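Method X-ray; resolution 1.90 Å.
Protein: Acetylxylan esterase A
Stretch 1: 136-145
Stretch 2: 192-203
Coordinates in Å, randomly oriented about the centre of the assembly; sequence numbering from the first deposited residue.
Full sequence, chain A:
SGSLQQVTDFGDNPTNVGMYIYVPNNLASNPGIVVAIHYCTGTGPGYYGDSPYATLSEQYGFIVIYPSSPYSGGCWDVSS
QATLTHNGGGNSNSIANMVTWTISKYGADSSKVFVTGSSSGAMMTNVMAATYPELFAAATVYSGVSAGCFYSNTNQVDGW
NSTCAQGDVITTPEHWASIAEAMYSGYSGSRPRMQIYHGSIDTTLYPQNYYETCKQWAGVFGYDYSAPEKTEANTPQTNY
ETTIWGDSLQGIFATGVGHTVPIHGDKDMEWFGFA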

ATOM      1  N   PHE A 136      -1.557  -3.345   4.824  1.00 17.07           N
ATOM      2  CA  PHE A 136      -0.791  -3.740   6.006  1.00 16.94           C
ATOM      3  C   PHE A 136       0.673  -4.048   5.697  1.00 18.44           C
ATOM      4  O   PHE A 136       0.956  -4.858   4.815  1.00 17.11           O
ATOM      5  CB  PHE A 136      -1.433  -4.917   6.701  1.00 18.18           C
ATOM      6  CG  PHE A 136      -2.845  -4.654   7.139  1.00 17.73           C
ATOM      7  CD1 PHE A 136      -3.106  -3.742   8.163  1.00 16.08           C
ATOM      8  CD2 PHE A 136      -3.906  -5.257   6.468  1.00 16.22           C
ATOM      9  CE1 PHE A 136      -4.399  -3.448   8.528  1.00 15.94           C
ATOM     10  CE2 PHE A 136      -5.202  -4.965   6.801  1.00 18.28           C
ATOM     11  CZ  PHE A 136      -5.471  -4.066   7.845  1.00 17.59           C
ATOM     12  N   ALA A 137       1.581  -3.377   6.438  1.00 16.57           N
ATOM     13  CA  ALA A 137       3.020  -3.570   6.349  1.00 16.47           C
ATOM     14  C   ALA A 137       3.453  -4.835   7.055  1.00 16.87           C
ATOM     15  O   ALA A 137       4.389  -5.512   6.625  1.00 18.24           O
ATOM     16  CB  ALA A 137       3.729  -2.369   6.954  1.00 18.06           C
ATOM     17  N   ALA A 138       2.756  -5.187   8.145  1.00 16.63           N
ATOM     18  CA  ALA A 138       3.082  -6.380   8.969  1.00 17.26           C
ATOM     19  C   ALA A 138       1.929  -6.671   9.858  1.00 16.63           C
ATOM     20  O   ALA A 138       1.083  -5.761  10.107  1.00 16.47           O
ATOM     21  CB  ALA A 138       4.353  -6.166   9.812  1.00 16.74           C
ATOM     22  N   ALA A 139       1.868  -7.904  10.343  1.00 16.64           N
ATOM     23  CA  ALA A 139       0.801  -8.408  11.187  1.00 16.43           C
ATOM     24  C   ALA A 139       1.376  -9.318  12.222  1.00 17.52           C
ATOM     25  O   ALA A 139       2.348 -10.060  11.905  1.00 16.34           O
ATOM     26  CB  ALA A 139      -0.200  -9.198  10.393  1.00 17.27           C
ATOM     27  N   THR A 140       0.769  -9.330  13.418  1.00 16.28           N
ATOM     28  CA  THR A 140       1.173 -10.265  14.509  1.00 16.64           C
ATOM     29  C   THR A 140      -0.057 -11.023  14.939  1.00 16.35           C
ATOM     30  O   THR A 140      -1.076 -10.413  15.316  1.00 16.72           O
ATOM     31  CB  THR A 140       1.889  -9.519  15.701  1.00 16.19           C
ATOM     32  OG1 THR A 140       3.118  -8.922  15.246  1.00 17.89           O
ATOM     33  CG2 THR A 140       2.223 -10.479  16.870  1.00 16.00           C
ATOM     34  N   VAL A 141       0.016 -12.342  14.932  1.00 15.95           N
ATOM     35  CA  VAL A 141      -1.085 -13.237  15.214  1.00 16.94           C
ATOM     36  C   VAL A 141      -0.830 -13.937  16.552  1.00 18.19           C
ATOM     37  O   VAL A 141       0.182 -14.680  16.695  1.00 18.95           O
ATOM     38  CB  VAL A 141      -1.271 -14.273  14.061  1.00 17.36           C
ATOM     39  CG1 VAL A 141      -2.368 -15.257  14.306  1.00 16.25           C
ATOM     40  CG2 VAL A 141      -1.489 -13.559  12.714  1.00 18.02           C
ATOM     41  N   TYR A 142      -1.686 -13.654  17.530  1.00 17.38           N
ATOM     42  CA  TYR A 142      -1.654 -14.322  18.857  1.00 18.39           C
ATOM     43  C   TYR A 142      -2.708 -15.444  18.959  1.00 17.59           C
ATOM     44  O   TYR A 142      -3.873 -15.216  19.328  1.00 17.45           O
ATOM     45  CB  TYR A 142      -1.792 -13.320  20.030  1.00 16.76           C
ATOM     46  CG  TYR A 142      -0.589 -12.471  20.220  1.00 17.01           C
ATOM     47  CD1 TYR A 142       0.571 -13.001  20.818  1.00 16.91           C
ATOM     48  CD2 TYR A 142      -0.554 -11.142  19.794  1.00 16.21           C
ATOM     49  CE1 TYR A 142       1.704 -12.242  20.959  1.00 18.60           C
ATOM     50  CE2 TYR A 142       0.623 -10.354  19.959  1.00 16.06           C
ATOM     51  CZ  TYR A 142       1.723 -10.918  20.562  1.00 18.30           C
ATOM     52  OH  TYR A 142       2.868 -10.222  20.756  1.00 18.64           O
ATOM     53  N   SER A 143      -2.291 -16.683  18.629  1.00 17.72           N
ATOM     54  CA  SER A 143      -3.188 -17.860  18.810  1.00 17.49           C
ATOM     55  C   SER A 143      -4.458 -17.785  17.980  1.00 18.26           C
ATOM     56  O   SER A 143      -5.566 -17.590  18.506  1.00 19.00           O
ATOM     57  CB  SER A 143      -3.541 -18.066  20.287  1.00 17.37           C
ATOM     58  OG  SER A 143      -2.374 -18.034  21.113  1.00 19.06           O
ATOM     59  N   GLY A 144      -4.302 -17.900  16.669  1.00 19.94           N
ATOM     60  CA  GLY A 144      -5.434 -17.899  15.763  1.00 20.73           C
ATOM     61  C   GLY A 144      -5.495 -19.199  14.942  1.00 21.24           C
ATOM     62  O   GLY A 144      -4.950 -20.238  15.343  1.00 20.93           O
ATOM     63  N   VAL A 145      -6.148 -19.119  13.793  1.00 21.02           N
ATOM     64  CA  VAL A 145      -6.164 -20.201  12.785  1.00 20.82           C
ATOM     65  C   VAL A 145      -5.899 -19.545  11.446  1.00 22.52           C
ATOM     66  O   VAL A 145      -6.048 -18.331  11.318  1.00 20.70           O
ATOM     67  CB  VAL A 145      -7.471 -21.018  12.751  1.00 20.63           C
ATOM     68  CG1 VAL A 145      -7.819 -21.558  14.126  1.00 19.75           C
ATOM     69  CG2 VAL A 145      -8.630 -20.221  12.173  1.00 20.28           C
ATOM     70  N   PRO A 192       1.386  -8.039   4.042  1.00 18.05           N
ATOM     71  CA  PRO A 192       2.110  -7.819   5.318  1.00 19.05           C
ATOM     72  C   PRO A 192       3.100  -8.944   5.667  1.00 18.00           C
ATOM     73  O   PRO A 192       2.784 -10.133   5.451  1.00 18.97           O
ATOM     74  CB  PRO A 192       0.983  -7.771   6.366  1.00 18.91           C
ATOM     75  CG  PRO A 192      -0.176  -8.502   5.724  1.00 18.03           C
ATOM     76  CD  PRO A 192      -0.058  -8.226   4.251  1.00 19.47           C
ATOM     77  N   ARG A 193       4.227  -8.560   6.255  1.00 18.30           N
ATOM     78  CA  ARG A 193       5.138  -9.515   6.906  1.00 18.14           C
ATOM     79  C   ARG A 193       4.375 -10.136   8.092  1.00 18.17           C
ATOM     80  O   ARG A 193       3.836  -9.402   8.923  1.00 17.81           O
ATOM     81  CB  ARG A 193       6.380  -8.799   7.373  1.00 17.53           C
ATOM     82  CG  ARG A 193       7.167  -8.105   6.299  1.00 19.92           C
ATOM     83  CD  ARG A 193       8.386  -7.363   6.906  1.00 21.02           C
ATOM     84  NE  ARG A 193       8.035  -6.099   7.595  1.00 23.33           N
ATOM     85  CZ  ARG A 193       7.925  -5.962   8.917  1.00 21.44           C
ATOM     86  NH1 ARG A 193       8.134  -6.985   9.707  1.00 17.71           N
ATOM     87  NH2 ARG A 193       7.589  -4.786   9.443  1.00 21.88           N
ATOM     88  N   MET A 194       4.306 -11.472   8.159  1.00 17.84           N
ATOM     89  CA  MET A 194       3.525 -12.185   9.132  1.00 18.06           C
ATOM     90  C   MET A 194       4.364 -12.734  10.290  1.00 19.05           C
ATOM     91  O   MET A 194       5.383 -13.374  10.070  1.00 18.68           O
ATOM     92  CB  MET A 194       2.775 -13.342   8.492  1.00 17.16           C
ATOM     93  CG  MET A 194       1.887 -13.005   7.317  1.00 18.35           C
ATOM     94  SD  MET A 194       0.618 -11.745   7.744  1.00 18.66           S
ATOM     95  CE  MET A 194      -0.348 -12.665   8.880  1.00 16.51           C
ATOM     96  N   GLN A 195       3.887 -12.521  11.513  1.00 18.31           N
ATOM     97  CA  GLN A 195       4.473 -13.095  12.724  1.00 18.61           C
ATOM     98  C   GLN A 195       3.392 -13.821  13.460  1.00 18.43           C
ATOM     99  O   GLN A 195       2.365 -13.216  13.860  1.00 18.19           O
ATOM    100  CB  GLN A 195       5.050 -11.983  13.603  1.00 19.29           C
ATOM    101  CG  GLN A 195       5.676 -12.451  14.882  1.00 19.27           C
ATOM    102  CD  GLN A 195       6.198 -11.270  15.699  1.00 21.30           C
ATOM    103  OE1 GLN A 195       5.413 -10.410  16.159  1.00 20.07           O
ATOM    104  NE2 GLN A 195       7.516 -11.189  15.845  1.00 18.23           N
ATOM    105  N   ILE A 196       3.590 -15.130  13.650  1.00 18.43           N
ATOM    106  CA  ILE A 196       2.567 -16.054  14.157  1.00 17.63           C
ATOM    107  C   ILE A 196       2.995 -16.664  15.504  1.00 19.33           C
ATOM    108  O   ILE A 196       3.969 -17.432  15.553  1.00 19.77           O
ATOM    109  CB  ILE A 196       2.315 -17.201  13.138  1.00 18.00           C
ATOM    110  CG1 ILE A 196       2.160 -16.651  11.721  1.00 17.89           C
ATOM    111  CG2 ILE A 196       1.184 -18.148  13.591  1.00 17.10           C
ATOM    112  CD1 ILE A 196       1.001 -15.666  11.498  1.00 18.26           C
ATOM    113  N   TYR A 197       2.271 -16.350  16.585  1.00 18.56           N
ATOM    114  CA  TYR A 197       2.485 -16.958  17.892  1.00 19.34           C
ATOM    115  C   TYR A 197       1.441 -18.036  18.159  1.00 19.74           C
ATOM    116  O   TYR A 197       0.279 -17.897  17.799  1.00 21.13           O
ATOM    117  CB  TYR A 197       2.319 -15.937  19.018  1.00 19.36           C
ATOM    118  CG  TYR A 197       3.391 -14.877  19.176  1.00 16.72           C
ATOM    119  CD1 TYR A 197       3.375 -13.679  18.427  1.00 16.24           C
ATOM    120  CD2 TYR A 197       4.393 -15.029  20.131  1.00 19.11           C
ATOM    121  CE1 TYR A 197       4.347 -12.683  18.640  1.00 15.70           C
ATOM    122  CE2 TYR A 197       5.345 -14.020  20.361  1.00 18.65           C
ATOM    123  CZ  TYR A 197       5.326 -12.859  19.623  1.00 17.96           C
ATOM    124  OH  TYR A 197       6.282 -11.896  19.889  1.00 16.22           O
ATOM    125  N   HIS A 198       1.818 -19.079  18.885  1.00 19.37           N
ATOM    126  CA  HIS A 198       0.859 -20.091  19.317  1.00 19.42           C
ATOM    127  C   HIS A 198       1.470 -20.833  20.511  1.00 20.44           C
ATOM    128  O   HIS A 198       2.684 -20.951  20.603  1.00 21.02           O
ATOM    129  CB  HIS A 198       0.517 -21.078  18.197  1.00 18.84           C
ATOM    130  CG  HIS A 198      -0.900 -21.566  18.214  1.00 19.74           C
ATOM    131  ND1 HIS A 198      -1.842 -21.114  17.321  1.00 21.21           N
ATOM    132  CD2 HIS A 198      -1.560 -22.407  19.053  1.00 20.26           C
ATOM    133  CE1 HIS A 198      -3.019 -21.632  17.605  1.00 22.87           C
ATOM    134  NE2 HIS A 198      -2.870 -22.446  18.640  1.00 22.54           N
ATOM    135  N   GLY A 199       0.614 -21.344  21.385  1.00 22.27           N
ATOM    136  CA  GLY A 199       1.082 -22.124  22.546  1.00 23.31           C
ATOM    137  C   GLY A 199       0.924 -23.627  22.332  1.00 23.11           C
ATOM    138  O   GLY A 199      -0.067 -24.069  21.736  1.00 24.03           O
ATOM    139  N   SER A 200       1.897 -24.411  22.822  1.00 24.71           N
ATOM    140  CA  SER A 200       1.946 -25.877  22.593  1.00 25.51           C
ATOM    141  C   SER A 200       0.839 -26.660  23.297  1.00 26.50           C
ATOM    142  O   SER A 200       0.567 -27.789  22.958  1.00 25.80           O
ATOM    143  CB  SER A 200       3.313 -26.455  22.990  1.00 26.02           C
ATOM    144  OG  SER A 200       3.454 -26.456  24.400  1.00 24.78           O
ATOM    145  N   ILE A 201       0.185 -26.053  24.283  1.00 26.90           N
ATOM    146  CA  ILE A 201      -0.840 -26.747  25.039  1.00 25.90           C
ATOM    147  C   ILE A 201      -2.177 -26.056  24.941  1.00 26.07           C
ATOM    148  O   ILE A 201      -3.080 -26.231  25.783  1.00 28.52           O
ATOM    149  CB  ILE A 201      -0.387 -27.035  26.497  1.00 27.97           C
ATOM    150  CG1 ILE A 201      -0.093 -25.750  27.257  1.00 28.26           C
ATOM    151  CG2 ILE A 201       0.855 -27.941  26.471  1.00 25.58           C
ATOM    152  CD1 ILE A 201      -0.146 -25.919  28.775  1.00 31.91           C
ATOM    153  N   ASP A 202      -2.357 -25.317  23.844  1.00 25.87           N
ATOM    154  CA  ASP A 202      -3.659 -24.719  23.528  1.00 24.05           C
ATOM    155  C   ASP A 202      -4.692 -25.818  23.247  1.00 24.44           C
ATOM    156  O   ASP A 202      -4.507 -26.618  22.339  1.00 26.41           O
ATOM    157  CB  ASP A 202      -3.482 -23.829  22.300  1.00 24.11           C
ATOM    158  CG  ASP A 202      -4.618 -22.831  22.108  1.00 24.88           C
ATOM    159  OD1 ASP A 202      -5.800 -23.149  22.417  1.00 22.86           O
ATOM    160  OD2 ASP A 202      -4.293 -21.711  21.645  1.00 23.45           O
ATOM    161  N   THR A 203      -5.779 -25.838  24.005  1.00 25.00           N
ATOM    162  CA  THR A 203      -6.855 -26.788  23.813  1.00 26.57           C
ATOM    163  C   THR A 203      -8.163 -26.101  23.407  1.00 27.65           C
ATOM    164  O   THR A 203      -9.234 -26.670  23.550  1.00 26.31           O
ATOM    165  CB  THR A 203      -7.051 -27.640  25.102  1.00 28.82           C
ATOM    166  OG1 THR A 203      -7.430 -26.803  26.184  1.00 30.51           O
ATOM    167  CG2 THR A 203      -5.740 -28.346  25.468  1.00 29.18           C
TER
HETATM  168  O   HOH W   1       6.766  -4.424   5.517  1.00 36.14           O
HETATM  169  O   HOH W   2      -2.106 -20.565  22.091  1.00 22.36           O
HETATM  170  O   HOH W   3      -1.650 -18.762  15.785  1.00 21.50           O

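Strands 138-142 and 193-199 lie side by side and parallel, their directions differing by 9°. As parallel pairing requires, each bonding residue of one strand reaches two residues of the other: A139 N donates to R193 O and A139 O accepts from Q195 N (both 2.9 Å), while V141 N to Q195 O and V141 O to Y197 N are tighter, at 2.7 Å each. R193 N to A137 O (3.1 Å) and S143 N to Y197 O (3.0 Å) complete the ladder.

Side chains alternate between the faces. One carries A139, V141, M194 and I196 and is wholly apolar. V141, with chi1 t, sets CG2 3.5 Å from I196 CD1 and 4.1 Å from M194 CE. I196 (m, m) and M194 (m, m, m) both bring their ends closer to the partner strand, and the flexible thioether folds until SD lies 3.8 Å from A139 CB, where the small methyl leaves it room.

The face of A138, T140, Y142, R193, Q195 and Y197 is more polar. Q195 extends through t, t, so its amide reaches T140, whose m rotamer presents OG1 as donor to Q195 OE1 at 2.9 Å. The threonine's other branch places CG2 3.5 Å from Y197 CE1, at the ring edge. Y142 and Y197 share chi1 of -71°, and their rings form an offset stack, centroids 4.5 Å apart and planes at 21°. R193 bends at chi3 (m), laying its guanidinium face over the methyl of A138, with CB 3.5 Å from NH2; a water links its NE to A137 O.

Beyond S143, water takes over. One molecule accepts from S143 OG and G199 N and donates to D202 OD2 (2.5 Å from the water O); another joins G144 N, Y197 O and H198 ND1. The H198 ring, at an off-rotamer chi1 of -145°, receives an off-centre CH-pi contact from S143 CA.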